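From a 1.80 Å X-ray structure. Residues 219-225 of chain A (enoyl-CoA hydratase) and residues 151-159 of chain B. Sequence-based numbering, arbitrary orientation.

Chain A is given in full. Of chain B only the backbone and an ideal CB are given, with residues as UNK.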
# COMPACT_ATOMS: atom_id res chain seq x y z
N HIS A 219 18.13 -4.79 -2.67
CA HIS A 219 16.84 -5.24 -3.17
C HIS A 219 15.71 -5.00 -2.18
O HIS A 219 14.66 -4.48 -2.54
CB HIS A 219 16.89 -6.73 -3.53
CG HIS A 219 15.61 -7.26 -4.09
ND1 HIS A 219 15.17 -6.94 -5.36
CD2 HIS A 219 14.66 -8.06 -3.56
CE1 HIS A 219 14.01 -7.52 -5.58
NE2 HIS A 219 13.68 -8.21 -4.50
N ALA A 220 15.93 -5.40 -0.93
CA ALA A 220 14.92 -5.24 0.10
C ALA A 220 14.61 -3.77 0.36
O ALA A 220 13.44 -3.39 0.50
CB ALA A 220 15.37 -5.92 1.39
N LEU A 221 15.64 -2.93 0.44
CA LEU A 221 15.41 -1.50 0.67
C LEU A 221 14.65 -0.89 -0.50
O LEU A 221 13.75 -0.07 -0.30
CB LEU A 221 16.74 -0.76 0.85
CG LEU A 221 17.51 -0.90 2.16
CD1 LEU A 221 18.88 -0.25 2.01
CD2 LEU A 221 16.74 -0.25 3.31
N ASN A 222 15.00 -1.28 -1.72
CA ASN A 222 14.34 -0.71 -2.89
C ASN A 222 12.86 -1.01 -3.02
O ASN A 222 12.16 -0.37 -3.80
CB ASN A 222 15.10 -1.08 -4.17
CG ASN A 222 16.32 -0.20 -4.39
OD1 ASN A 222 16.49 0.81 -3.71
ND2 ASN A 222 17.16 -0.57 -5.35
N HIS A 223 12.36 -1.97 -2.24
CA HIS A 223 10.94 -2.27 -2.28
C HIS A 223 10.17 -1.06 -1.73
O HIS A 223 8.97 -0.93 -1.94
CB HIS A 223 10.60 -3.51 -1.45
CG HIS A 223 10.65 -4.79 -2.23
ND1 HIS A 223 9.99 -4.95 -3.43
CD2 HIS A 223 11.25 -5.97 -1.97
CE1 HIS A 223 10.18 -6.18 -3.87
NE2 HIS A 223 10.94 -6.82 -3.01
N TRP A 224 10.87 -0.18 -1.01
CA TRP A 224 10.20 1.02 -0.50
C TRP A 224 9.83 1.88 -1.69
O TRP A 224 8.75 2.45 -1.74
CB TRP A 224 11.10 1.81 0.45
CG TRP A 224 11.11 1.27 1.85
CD1 TRP A 224 11.81 0.20 2.32
CD2 TRP A 224 10.34 1.76 2.96
NE1 TRP A 224 11.53 -0.01 3.64
CE2 TRP A 224 10.63 0.93 4.06
CE3 TRP A 224 9.43 2.82 3.12
CZ2 TRP A 224 10.05 1.13 5.32
CZ3 TRP A 224 8.85 3.01 4.38
CH2 TRP A 224 9.17 2.17 5.46
N TYR A 225 10.74 1.97 -2.66
CA TYR A 225 10.46 2.75 -3.86
C TYR A 225 9.46 2.03 -4.75
O TYR A 225 8.54 2.64 -5.28
CB TYR A 225 11.75 2.99 -4.66
CG TYR A 225 12.71 3.98 -4.05
CD1 TYR A 225 12.28 5.23 -3.60
CD2 TYR A 225 14.08 3.70 -4.00
CE1 TYR A 225 13.18 6.17 -3.11
CE2 TYR A 225 14.99 4.64 -3.51
CZ TYR A 225 14.53 5.87 -3.07
OH TYR A 225 15.43 6.81 -2.63
N UNK B 151 16.02 -5.20 11.18
CA UNK B 151 15.29 -3.97 11.53
C UNK B 151 15.43 -2.81 10.54
O UNK B 151 14.49 -2.03 10.36
CB UNK B 151 15.76 -3.49 12.90
N UNK B 152 16.61 -2.70 9.94
CA UNK B 152 16.92 -1.60 9.02
C UNK B 152 15.91 -1.32 7.92
O UNK B 152 15.61 -0.17 7.63
CB UNK B 152 18.27 -1.88 8.36
N UNK B 153 15.40 -2.37 7.29
CA UNK B 153 14.45 -2.17 6.21
C UNK B 153 13.08 -1.73 6.72
O UNK B 153 12.32 -1.08 6.00
CB UNK B 153 14.31 -3.46 5.39
N UNK B 154 12.77 -2.05 7.97
CA UNK B 154 11.49 -1.62 8.51
C UNK B 154 11.56 -0.18 9.02
O UNK B 154 10.67 0.61 8.77
CB UNK B 154 11.05 -2.56 9.64
N UNK B 155 12.66 0.14 9.70
CA UNK B 155 12.80 1.44 10.35
C UNK B 155 13.56 2.61 9.73
O UNK B 155 13.07 3.75 9.77
CB UNK B 155 13.46 1.17 11.70
N UNK B 156 14.74 2.36 9.19
CA UNK B 156 15.57 3.43 8.64
C UNK B 156 14.97 4.35 7.56
O UNK B 156 15.14 5.56 7.64
CB UNK B 156 16.83 2.78 8.05
N UNK B 157 14.30 3.79 6.55
CA UNK B 157 13.74 4.69 5.53
C UNK B 157 12.87 5.82 6.08
O UNK B 157 12.99 6.96 5.64
CB UNK B 157 12.91 3.87 4.54
N UNK B 158 11.99 5.50 7.03
CA UNK B 158 11.11 6.49 7.63
C UNK B 158 11.75 7.26 8.78
O UNK B 158 11.09 8.05 9.46
CB UNK B 158 9.84 5.80 8.13
N UNK B 159 13.03 7.03 9.01
CA UNK B 159 13.74 7.74 10.06
C UNK B 159 14.72 8.74 9.47
O UNK B 159 14.75 9.90 9.88
CB UNK B 159 14.47 6.75 10.97

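Position 151 lies beyond the reach of chain A, with phi near 171° and its carbonyl O accepting from the backbone N atoms of 154 and 155. It sits immediately before a helix, where Ser, Thr, Asp, Asn or other polar residues are common, and chain A does not narrow the choice. The residue is His B151.

At 152, CA-to-CB points sideways and the ideal CB has no atom of chain A within 5.5 Å. Helical backbone angles would accept many residues, and Ala B152 makes little contact.

Position 153 is the closest backbone approach to Leu A221, with the two CA atoms 5.7 Å apart. CB points sideways, and the ideal CB lies 4.5 Å from Leu A221 CD2 and 4.8 Å from both Ala A220 CB and Trp A224 NE1. This apolar niche suits a compact residue such as Val, Ala, Ile or Thr. The carbonyl O of 153 accepts a hydrogen bond of 2.7 Å from Trp A224 NE1, near the plane of the indole, a contact that any residue could supply. The residue is Val B153, in the t rotamer; its CG2 packs 3.9 Å from Leu A221 CD2 and 4.0 Å from Ala A220 CB, while CG1 lies 3.8 Å from Trp A224 NE1.

Positions 154 and 155 turn CB away from chain A, so the visible atoms say little about either. They are Leu B154, whose backbone O lies 3.5 Å from Trp A224 CZ2 at the ring edge, and Leu B155.

At 156 CB points sideways with no chain A atom nearby, leaving the choice wide. Trp B156 leads its ring away from chain A and donates from NE1 to NE2 of His B151, 3.0 Å away.

Position 157 points CB toward chain A, 3.7 Å from Trp A224 CD2. A small or flat apolar group would suit the indole face, and phi of -53° admits proline as well as Ala or Val. The residue is Pro B157. Its CG stands 3.6 Å from the centroid of the Trp A224 five-membered ring, only 15° off the normal, a CH-pi contact; the same CG lies 4.3 Å from Leu A221 CD2.

At 158 CB points sideways, 4.6 Å from Trp A224 CH2, so a flexible apolar chain such as Leu, Met or Ile could reach the indole. Leu B158, with chi1 m and chi2 t, brings CG to 3.6 Å from Trp A224 CZ3.

Position 159 is out of reach; it is Leu B159.

Chain B, residues 151-159: HAVLLWPLL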
# COMPACT_ATOMS: atom_id res chain seq x y z
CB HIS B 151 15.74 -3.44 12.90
CG HIS B 151 16.98 -2.61 12.85
ND1 HIS B 151 18.24 -3.15 12.75
CD2 HIS B 151 17.15 -1.26 12.80
CE1 HIS B 151 19.13 -2.18 12.65
NE2 HIS B 151 18.49 -1.02 12.68
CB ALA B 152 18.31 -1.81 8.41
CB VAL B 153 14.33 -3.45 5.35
CG1 VAL B 153 13.27 -3.28 4.28
CG2 VAL B 153 15.67 -3.73 4.69
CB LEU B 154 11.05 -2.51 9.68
CG LEU B 154 9.66 -2.19 10.25
CD1 LEU B 154 8.56 -2.64 9.28
CD2 LEU B 154 9.47 -2.88 11.59
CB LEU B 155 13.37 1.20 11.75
CG LEU B 155 12.72 0.02 12.49
CD1 LEU B 155 13.40 -0.19 13.86
CD2 LEU B 155 11.23 0.29 12.65
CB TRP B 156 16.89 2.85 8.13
CG TRP B 156 17.86 2.49 9.22
CD1 TRP B 156 17.69 1.55 10.20
CD2 TRP B 156 19.18 3.02 9.40
NE1 TRP B 156 18.83 1.46 10.98
CE2 TRP B 156 19.76 2.35 10.51
CE3 TRP B 156 19.93 3.99 8.73
CZ2 TRP B 156 21.05 2.63 10.96
CZ3 TRP B 156 21.22 4.27 9.18
CH2 TRP B 156 21.77 3.59 10.28
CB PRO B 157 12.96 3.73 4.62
CG PRO B 157 13.79 2.49 4.68
CD PRO B 157 14.09 2.38 6.17
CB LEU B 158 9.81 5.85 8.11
CG LEU B 158 8.84 5.39 7.02
CD1 LEU B 158 7.61 4.75 7.65
CD2 LEU B 158 8.43 6.59 6.17
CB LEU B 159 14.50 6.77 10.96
CG LEU B 159 13.65 5.92 11.91
CD1 LEU B 159 14.54 4.89 12.60
CD2 LEU B 159 12.97 6.81 12.93
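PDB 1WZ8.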